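Local coordinates for rnase 1 (Danio rerio, PDB 2VQ9), which cleaves RNA as a secreted ribonuclease of the pancreatic family, promotes angiogenesis and kills bacteria by a route that does not need its nuclease activity, at residues Tyr30-Ile42 with Lys66-Arg80. Sequence-based numbering, arbitrary orientation.
Sequences YEHFLTQHVYGGI and KEVNTFIQANGNHVR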
loop_
_atom_site.group_PDB
_atom_site.type_symbol
_atom_site.label_atom_id
_atom_site.label_comp_id
_atom_site.label_asym_id
_atom_site.label_seq_id
_atom_site.Cartn_x
_atom_site.Cartn_y
_atom_site.Cartn_z
ATOM N N TYR A 30 -4.058 11.515 0.202
ATOM C CA TYR A 30 -4.968 10.400 -0.073
ATOM C C TYR A 30 -4.677 9.771 -1.447
ATOM O O TYR A 30 -4.553 8.521 -1.590
ATOM C CB TYR A 30 -6.431 10.868 -0.012
ATOM C CG TYR A 30 -7.413 9.795 -0.396
ATOM C CD1 TYR A 30 -7.434 8.576 0.283
ATOM C CD2 TYR A 30 -8.322 9.980 -1.460
ATOM C CE1 TYR A 30 -8.331 7.565 -0.072
ATOM C CE2 TYR A 30 -9.226 8.969 -1.808
ATOM C CZ TYR A 30 -9.225 7.774 -1.110
ATOM O OH TYR A 30 -10.113 6.766 -1.453
ATOM N N GLU A 31 -4.556 10.635 -2.453
ATOM C CA GLU A 31 -4.300 10.173 -3.824
ATOM C C GLU A 31 -2.950 9.484 -3.942
ATOM O O GLU A 31 -2.804 8.536 -4.715
ATOM C CB GLU A 31 -4.426 11.325 -4.835
ATOM C CG GLU A 31 -5.858 11.758 -5.070
ATOM C CD GLU A 31 -5.981 12.944 -6.015
ATOM O OE1 GLU A 31 -4.949 13.507 -6.474
ATOM O OE2 GLU A 31 -7.129 13.320 -6.301
ATOM N N HIS A 32 -1.977 9.953 -3.160
ATOM C CA HIS A 32 -0.662 9.331 -3.121
ATOM C C HIS A 32 -0.786 7.941 -2.532
ATOM O O HIS A 32 -0.235 7.004 -3.067
ATOM C CB HIS A 32 0.356 10.189 -2.332
ATOM C CG HIS A 32 1.728 9.586 -2.282
ATOM N ND1 HIS A 32 2.526 9.467 -3.400
ATOM C CD2 HIS A 32 2.425 9.033 -1.262
ATOM C CE1 HIS A 32 3.653 8.864 -3.073
ATOM N NE2 HIS A 32 3.622 8.603 -1.778
ATOM N N PHE A 33 -1.502 7.830 -1.416
ATOM C CA PHE A 33 -1.771 6.530 -0.782
ATOM C C PHE A 33 -2.444 5.558 -1.747
ATOM O O PHE A 33 -2.028 4.404 -1.841
ATOM C CB PHE A 33 -2.655 6.708 0.455
ATOM C CG PHE A 33 -3.099 5.417 1.065
ATOM C CD1 PHE A 33 -2.256 4.727 1.928
ATOM C CD2 PHE A 33 -4.366 4.897 0.790
ATOM C CE1 PHE A 33 -2.659 3.532 2.524
ATOM C CE2 PHE A 33 -4.781 3.662 1.355
ATOM C CZ PHE A 33 -3.929 2.990 2.233
ATOM N N LEU A 34 -3.490 6.009 -2.465
ATOM C CA LEU A 34 -4.125 5.136 -3.454
ATOM C C LEU A 34 -3.105 4.666 -4.489
ATOM O O LEU A 34 -3.075 3.500 -4.835
ATOM C CB LEU A 34 -5.293 5.854 -4.179
ATOM C CG LEU A 34 -6.495 6.305 -3.343
ATOM C CD1 LEU A 34 -7.523 7.001 -4.267
ATOM C CD2 LEU A 34 -7.166 5.081 -2.695
ATOM N N THR A 35 -2.282 5.574 -4.986
ATOM C CA THR A 35 -1.297 5.227 -6.030
ATOM C C THR A 35 -0.326 4.173 -5.534
ATOM O O THR A 35 -0.030 3.212 -6.242
ATOM C CB THR A 35 -0.494 6.484 -6.479
ATOM O OG1 THR A 35 -1.414 7.412 -7.066
ATOM C CG2 THR A 35 0.573 6.120 -7.519
ATOM N N GLN A 36 0.189 4.378 -4.324
ATOM C CA GLN A 36 1.211 3.498 -3.810
ATOM C C GLN A 36 0.663 2.177 -3.307
ATOM O O GLN A 36 1.330 1.150 -3.424
ATOM C CB GLN A 36 1.947 4.167 -2.671
ATOM C CG GLN A 36 2.929 5.255 -3.055
ATOM C CD GLN A 36 4.141 5.215 -2.121
ATOM O OE1 GLN A 36 4.003 4.985 -0.910
ATOM N NE2 GLN A 36 5.314 5.416 -2.674
ATOM N N HIS A 37 -0.553 2.174 -2.759
ATOM C CA HIS A 37 -0.955 1.043 -1.915
ATOM C C HIS A 37 -2.298 0.385 -2.238
ATOM O O HIS A 37 -2.688 -0.554 -1.560
ATOM C CB HIS A 37 -0.931 1.489 -0.432
ATOM C CG HIS A 37 0.435 1.886 0.051
ATOM N ND1 HIS A 37 1.498 1.004 0.074
ATOM C CD2 HIS A 37 0.916 3.069 0.505
ATOM C CE1 HIS A 37 2.576 1.630 0.504
ATOM N NE2 HIS A 37 2.251 2.885 0.775
ATOM N N VAL A 38 -3.014 0.868 -3.254
ATOM C CA VAL A 38 -4.351 0.314 -3.520
ATOM C C VAL A 38 -4.457 -0.146 -4.956
ATOM O O VAL A 38 -4.404 0.689 -5.869
ATOM C CB VAL A 38 -5.487 1.344 -3.193
ATOM C CG1 VAL A 38 -6.857 0.764 -3.535
ATOM C CG2 VAL A 38 -5.439 1.771 -1.684
ATOM N N TYR A 39 -4.624 -1.455 -5.158
ATOM C CA TYR A 39 -4.743 -2.020 -6.528
ATOM C C TYR A 39 -5.477 -3.358 -6.477
ATOM O O TYR A 39 -4.881 -4.404 -6.184
ATOM C CB TYR A 39 -3.331 -2.168 -7.150
ATOM C CG TYR A 39 -3.243 -2.807 -8.540
ATOM C CD1 TYR A 39 -4.249 -2.673 -9.488
ATOM C CD2 TYR A 39 -2.081 -3.513 -8.893
ATOM C CE1 TYR A 39 -4.107 -3.293 -10.792
ATOM C CE2 TYR A 39 -1.935 -4.109 -10.122
ATOM C CZ TYR A 39 -2.935 -3.990 -11.068
ATOM O OH TYR A 39 -2.683 -4.599 -12.284
ATOM N N GLY A 40 -6.780 -3.338 -6.762
ATOM C CA GLY A 40 -7.584 -4.566 -6.720
ATOM C C GLY A 40 -7.145 -5.668 -7.668
ATOM O O GLY A 40 -7.420 -6.850 -7.424
ATOM N N GLY A 41 -6.459 -5.299 -8.748
ATOM C CA GLY A 41 -6.012 -6.276 -9.739
ATOM C C GLY A 41 -4.629 -6.855 -9.553
ATOM O O GLY A 41 -4.169 -7.604 -10.408
ATOM N N ILE A 42 -3.966 -6.521 -8.444
ATOM C CA ILE A 42 -2.580 -6.978 -8.194
ATOM C C ILE A 42 -2.520 -8.507 -8.130
ATOM O O ILE A 42 -3.459 -9.153 -7.630
ATOM C CB ILE A 42 -1.939 -6.300 -6.917
ATOM C CG1 ILE A 42 -0.425 -6.610 -6.785
ATOM C CG2 ILE A 42 -2.615 -6.761 -5.637
ATOM C CD1 ILE A 42 0.492 -6.085 -7.977
ATOM N N LYS A 66 11.581 1.829 -5.833
ATOM C CA LYS A 66 11.217 1.585 -4.432
ATOM C C LYS A 66 11.563 0.125 -4.132
ATOM O O LYS A 66 11.340 -0.768 -4.988
ATOM C CB LYS A 66 9.733 1.874 -4.221
ATOM C CG LYS A 66 9.358 1.895 -2.725
ATOM C CD LYS A 66 7.963 2.447 -2.495
ATOM C CE LYS A 66 7.746 2.637 -0.994
ATOM N NZ LYS A 66 6.324 2.531 -0.716
ATOM N N GLU A 67 12.153 -0.118 -2.960
ATOM C CA GLU A 67 12.690 -1.442 -2.626
ATOM C C GLU A 67 11.592 -2.413 -2.253
ATOM O O GLU A 67 11.613 -3.579 -2.661
ATOM C CB GLU A 67 13.727 -1.340 -1.490
ATOM C CG GLU A 67 14.976 -0.532 -1.877
ATOM C CD GLU A 67 15.871 -0.156 -0.672
ATOM O OE1 GLU A 67 15.908 -0.863 0.358
ATOM O OE2 GLU A 67 16.553 0.883 -0.758
ATOM N N VAL A 68 10.658 -1.943 -1.437
ATOM C CA VAL A 68 9.547 -2.780 -0.996
ATOM C C VAL A 68 8.276 -1.967 -1.053
ATOM O O VAL A 68 8.231 -0.811 -0.563
ATOM C CB VAL A 68 9.747 -3.304 0.487
ATOM C CG1 VAL A 68 8.604 -4.290 0.869
ATOM C CG2 VAL A 68 11.142 -4.013 0.638
ATOM N N ASN A 69 7.237 -2.565 -1.629
ATOM C CA ASN A 69 5.972 -1.854 -1.760
ATOM C C ASN A 69 4.802 -2.782 -1.692
ATOM O O ASN A 69 4.763 -3.779 -2.387
ATOM C CB ASN A 69 5.890 -1.025 -3.053
ATOM C CG ASN A 69 4.702 -0.057 -3.023
ATOM O OD1 ASN A 69 4.678 0.827 -2.168
ATOM N ND2 ASN A 69 3.694 -0.248 -3.923
ATOM N N THR A 70 3.829 -2.452 -0.861
ATOM C CA THR A 70 2.708 -3.353 -0.646
ATOM C C THR A 70 1.446 -2.795 -1.292
ATOM O O THR A 70 1.102 -1.630 -1.063
ATOM C CB THR A 70 2.460 -3.538 0.875
ATOM O OG1 THR A 70 3.652 -4.072 1.475
ATOM C CG2 THR A 70 1.275 -4.502 1.141
ATOM N N PHE A 71 0.784 -3.627 -2.097
ATOM C CA PHE A 71 -0.535 -3.292 -2.645
ATOM C C PHE A 71 -1.641 -4.032 -1.933
ATOM O O PHE A 71 -1.589 -5.261 -1.775
ATOM C CB PHE A 71 -0.635 -3.616 -4.135
ATOM C CG PHE A 71 0.251 -2.782 -4.996
ATOM C CD1 PHE A 71 -0.087 -1.474 -5.297
ATOM C CD2 PHE A 71 1.451 -3.314 -5.503
ATOM C CE1 PHE A 71 0.739 -0.672 -6.101
ATOM C CE2 PHE A 71 2.298 -2.529 -6.329
ATOM C CZ PHE A 71 1.928 -1.181 -6.610
ATOM N N ILE A 72 -2.659 -3.283 -1.516
ATOM C CA ILE A 72 -3.843 -3.918 -0.967
ATOM C C ILE A 72 -4.740 -4.283 -2.149
ATOM O O ILE A 72 -5.034 -3.428 -2.998
ATOM C CB ILE A 72 -4.584 -2.976 -0.067
ATOM C CG1 ILE A 72 -3.644 -2.492 1.054
ATOM C CG2 ILE A 72 -5.838 -3.676 0.490
ATOM C CD1 ILE A 72 -4.130 -1.180 1.710
ATOM N N GLN A 73 -5.166 -5.539 -2.184
ATOM C CA GLN A 73 -6.003 -6.063 -3.274
ATOM C C GLN A 73 -7.469 -5.745 -2.970
ATOM O O GLN A 73 -8.248 -6.631 -2.612
ATOM C CB GLN A 73 -5.793 -7.564 -3.382
ATOM C CG GLN A 73 -6.184 -8.176 -4.724
ATOM C CD GLN A 73 -6.047 -9.658 -4.702
ATOM O OE1 GLN A 73 -6.783 -10.363 -4.001
ATOM N NE2 GLN A 73 -5.107 -10.159 -5.462
ATOM N N ALA A 74 -7.824 -4.475 -3.117
ATOM C CA ALA A 74 -9.178 -3.949 -2.866
ATOM C C ALA A 74 -9.338 -2.603 -3.576
ATOM O O ALA A 74 -8.349 -2.034 -4.085
ATOM C CB ALA A 74 -9.417 -3.768 -1.333
ATOM N N ASN A 75 -10.579 -2.094 -3.611
ATOM C CA ASN A 75 -10.857 -0.783 -4.193
ATOM C C ASN A 75 -10.691 0.339 -3.154
ATOM O O ASN A 75 -10.705 0.080 -1.961
ATOM C CB ASN A 75 -12.209 -0.808 -4.989
ATOM C CG ASN A 75 -13.371 0.001 -4.343
ATOM O OD1 ASN A 75 -13.318 0.434 -3.198
ATOM N ND2 ASN A 75 -14.450 0.187 -5.123
ATOM N N GLY A 76 -10.444 1.561 -3.629
ATOM C CA GLY A 76 -10.164 2.701 -2.776
ATOM C C GLY A 76 -11.209 3.049 -1.738
ATOM O O GLY A 76 -10.887 3.261 -0.576
ATOM N N ASN A 77 -12.473 3.108 -2.163
ATOM C CA ASN A 77 -13.573 3.356 -1.244
ATOM C C ASN A 77 -13.683 2.285 -0.158
ATOM O O ASN A 77 -14.009 2.600 0.995
ATOM C CB ASN A 77 -14.894 3.481 -2.017
ATOM C CG ASN A 77 -15.006 4.795 -2.748
ATOM O OD1 ASN A 77 -14.096 5.623 -2.699
ATOM N ND2 ASN A 77 -16.126 5.001 -3.426
ATOM N N HIS A 78 -13.362 1.041 -0.517
ATOM C CA HIS A 78 -13.328 -0.061 0.461
ATOM C C HIS A 78 -12.195 0.158 1.469
ATOM O O HIS A 78 -12.419 0.113 2.688
ATOM C CB HIS A 78 -13.154 -1.382 -0.277
ATOM C CG HIS A 78 -13.215 -2.605 0.585
ATOM N ND1 HIS A 78 -12.910 -3.857 0.098
ATOM C CD2 HIS A 78 -13.499 -2.771 1.902
ATOM C CE1 HIS A 78 -13.034 -4.749 1.069
ATOM N NE2 HIS A 78 -13.401 -4.117 2.171
ATOM N N VAL A 79 -10.976 0.423 0.980
ATOM C CA VAL A 79 -9.864 0.687 1.908
ATOM C C VAL A 79 -10.145 1.893 2.831
ATOM O O VAL A 79 -9.807 1.877 4.029
ATOM C CB VAL A 79 -8.524 0.821 1.172
ATOM C CG1 VAL A 79 -7.395 1.243 2.163
ATOM C CG2 VAL A 79 -8.175 -0.502 0.476
ATOM N N ARG A 80 -10.751 2.945 2.289
ATOM C CA ARG A 80 -11.138 4.114 3.100
ATOM C C ARG A 80 -11.919 3.807 4.364
ATOM O O ARG A 80 -11.794 4.525 5.367
ATOM C CB ARG A 80 -11.968 5.081 2.282
ATOM C CG ARG A 80 -11.178 6.122 1.591
ATOM C CD ARG A 80 -12.019 7.366 1.467
ATOM N NE ARG A 80 -12.961 7.260 0.370
ATOM C CZ ARG A 80 -14.157 7.840 0.361
ATOM N NH1 ARG A 80 -14.560 8.572 1.404
ATOM N NH2 ARG A 80 -14.944 7.682 -0.685
#
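His-37, the proton acceptor of the active site, gives its ND1 hydrogen to Thr-70 O (2.9 Å). Because Thr-70 O lies in the ring plane, at the edge, this bond fixes the rotation of the imidazole; CG stands anti to the carbonyl carbon (chi1 -63°), which brings the ring back toward the strand, although the CB bond points away from it. Asn-69 bonds to the same helix end: its ND2 reaches Gln-36 O at 2.8 Å, within both the amide and carbonyl planes, while its OD1 accepts from Lys-66 NZ at 2.8 Å. Lys-66 crosses Gln-36 at about a right angle and bonds only weakly to its OE1. Its NZ lies 4.4 Å from His-37 NE2, which places the lysine, part of the substrate-binding set Lys-66 to Thr-70, beside the proton acceptor.

Where the helix ends, the backbone hydrogen bonds Ile-72 N to His-37 O (2.7 Å) and Tyr-39 N to Ile-72 O (3.0 Å) flank a single beta bridge between Val-38 and Ile-72. Tyr-39 turns its ring edge to the face of Phe-71, planes 79° apart, and Val-38 meets Val-79 tip to tip. Val-79 CG1 sits at the edge of the Phe-33 ring, 3.7 Å from CE2.

Helix 30-37 runs nearly perpendicular to strand 68-72 (97°), which pairs antiparallel with strand 103-112; helix 47-53 touches Tyr-39 and Phe-71, and strand 138-146, carrying His-141, touches Phe-33 through Pro-139.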